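Local coordinates for Serine/threonine/tyrosine-interacting protein (Homo sapiens, PDB 2R0B) that is a catalytically inactive phosphatase that anchors the kinases ERK1 and ERK2 in the nucleus and keeps FBXW7 out of its SCF ubiquitin ligase complex, at residues D63-N67 / P68-I72. Residues are numbered along the deposited sequence; the frame is centred on the assembly and turned at random.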
loop_
_atom_site.group_PDB
_atom_site.type_symbol
_atom_site.label_atom_id
_atom_site.label_comp_id
_atom_site.label_asym_id
_atom_site.label_seq_id
_atom_site.Cartn_x
_atom_site.Cartn_y
_atom_site.Cartn_z
ATOM N N ASP A 63 2.260 6.077 10.240
ATOM C CA ASP A 63 1.485 5.880 11.463
ATOM C C ASP A 63 0.019 6.219 11.163
ATOM O O ASP A 63 -0.391 7.394 11.151
ATOM C CB ASP A 63 2.094 6.748 12.564
ATOM C CG ASP A 63 1.227 6.842 13.801
ATOM O OD1 ASP A 63 0.390 5.943 14.021
ATOM O OD2 ASP A 63 1.398 7.819 14.584
ATOM N N ILE A 64 -0.770 5.177 10.898
ATOM C CA ILE A 64 -2.171 5.341 10.462
ATOM C C ILE A 64 -3.054 4.332 11.183
ATOM O O ILE A 64 -2.715 3.147 11.217
ATOM C CB ILE A 64 -2.316 5.087 8.920
ATOM C CG1 ILE A 64 -1.560 6.169 8.124
ATOM C CG2 ILE A 64 -3.818 5.026 8.518
ATOM C CD1 ILE A 64 -1.449 5.970 6.645
ATOM N N ALA A 65 -4.167 4.795 11.760
ATOM C CA ALA A 65 -5.192 3.903 12.326
ATOM C C ALA A 65 -6.204 3.455 11.280
ATOM O O ALA A 65 -6.556 4.231 10.374
ATOM C CB ALA A 65 -5.908 4.599 13.451
ATOM N N ASP A 66 -6.677 2.216 11.395
ATOM C CA ASP A 66 -7.746 1.724 10.515
ATOM C C ASP A 66 -9.135 2.074 11.044
ATOM O O ASP A 66 -9.827 1.247 11.642
ATOM C CB ASP A 66 -7.627 0.214 10.253
ATOM C CG ASP A 66 -8.661 -0.286 9.254
ATOM O OD1 ASP A 66 -9.090 0.517 8.398
ATOM O OD2 ASP A 66 -9.045 -1.476 9.314
ATOM N N ASN A 67 -9.524 3.331 10.867
ATOM C CA ASN A 67 -10.869 3.758 11.232
ATOM C C ASN A 67 -11.373 4.869 10.311
ATOM O O ASN A 67 -10.563 5.596 9.735
ATOM C CB ASN A 67 -10.995 4.102 12.720
ATOM C CG ASN A 67 -10.342 5.402 13.085
ATOM O OD1 ASN A 67 -10.791 6.480 12.676
ATOM N ND2 ASN A 67 -9.314 5.326 13.911
ATOM N N PRO A 68 -12.703 4.972 10.152
ATOM C CA PRO A 68 -13.269 5.924 9.177
ATOM C C PRO A 68 -12.972 7.419 9.374
ATOM O O PRO A 68 -13.180 8.211 8.444
ATOM C CB PRO A 68 -14.774 5.626 9.187
ATOM C CG PRO A 68 -15.035 4.739 10.365
ATOM C CD PRO A 68 -13.730 4.150 10.823
ATOM N N VAL A 69 -12.505 7.828 10.547
ATOM C CA VAL A 69 -12.157 9.244 10.692
ATOM C C VAL A 69 -10.655 9.537 10.548
ATOM O O VAL A 69 -10.238 10.692 10.545
ATOM C CB VAL A 69 -12.746 9.874 11.979
ATOM C CG1 VAL A 69 -14.200 9.445 12.158
ATOM C CG2 VAL A 69 -11.931 9.495 13.190
ATOM N N GLU A 70 -9.843 8.490 10.438
ATOM C CA GLU A 70 -8.401 8.679 10.255
ATOM C C GLU A 70 -8.177 9.372 8.906
ATOM O O GLU A 70 -8.805 9.035 7.909
ATOM C CB GLU A 70 -7.661 7.335 10.319
ATOM C CG GLU A 70 -6.164 7.376 9.934
ATOM C CD GLU A 70 -5.325 8.213 10.891
ATOM O OE1 GLU A 70 -4.590 7.609 11.716
ATOM O OE2 GLU A 70 -5.441 9.469 10.849
ATOM N N ASN A 71 -7.325 10.384 8.896
ATOM C CA ASN A 71 -6.959 11.060 7.658
ATOM C C ASN A 71 -5.822 10.329 6.958
ATOM O O ASN A 71 -4.673 10.299 7.451
ATOM C CB ASN A 71 -6.546 12.505 7.971
ATOM C CG ASN A 71 -6.080 13.296 6.743
ATOM O OD1 ASN A 71 -5.680 12.741 5.709
ATOM N ND2 ASN A 71 -6.119 14.626 6.871
ATOM N N ILE A 72 -6.133 9.738 5.804
ATOM C CA ILE A 72 -5.083 9.172 4.934
ATOM C C ILE A 72 -4.855 9.994 3.661
ATOM O O ILE A 72 -3.803 9.887 3.054
ATOM C CB ILE A 72 -5.363 7.701 4.524
ATOM C CG1 ILE A 72 -6.647 7.580 3.687
ATOM C CG2 ILE A 72 -5.368 6.796 5.758
ATOM C CD1 ILE A 72 -6.930 6.116 3.211
HETATM O O HOH W 1 -2.383 8.694 12.568
#
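Glu-70 reaches back across the loop and accepts the backbone N-H of Ala-65. The bond from Ala-65 N to Glu-70 OE1 is 2.8 Å and nearly straight (174°). It uses the anti lone pair, on the side away from OE2. Glu-70 CG lies anti to its backbone N (chi1 171°), and the chain then bends at chi2, which turns OE1 toward the backbone of Ile-64 and Ala-65, just past strand 58-63. A water also donates to OE1 (2.6 Å) and to Asp-63 O, so two donors grip this oxygen. OE2 takes a weak bond from Asn-71 N.

Asn-67 opens a type I turn that ends at Glu-70. Glu-70 N donates to Asn-67 O at 3.1 Å, from above the carbonyl plane. Asn-67 OD1 accepts Val-69 N at 3.0 Å, in the plane of the amide carbonyl, and Glu-70 N more weakly. This is an Asx turn combined with the beta turn.

The apolar part joins Ile-64 to Glu-70 and Ile-72. Ile-64 CG2 meets Glu-70 CG and Ile-72 CG2, each at 3.6 Å. The Ile-64 side chain runs at about a right angle to both. Both isoleucines also pack on Phe-107.

Asp-66 OD1 is hydrogen-bonded to Ser-102 OG and Asn-137 ND2. The loop corresponds to the general-acid loop of active dual-specificity phosphatases, with Asp-66 probably at the acid's position, and rests against the phosphate-binding loop of an inactive enzyme.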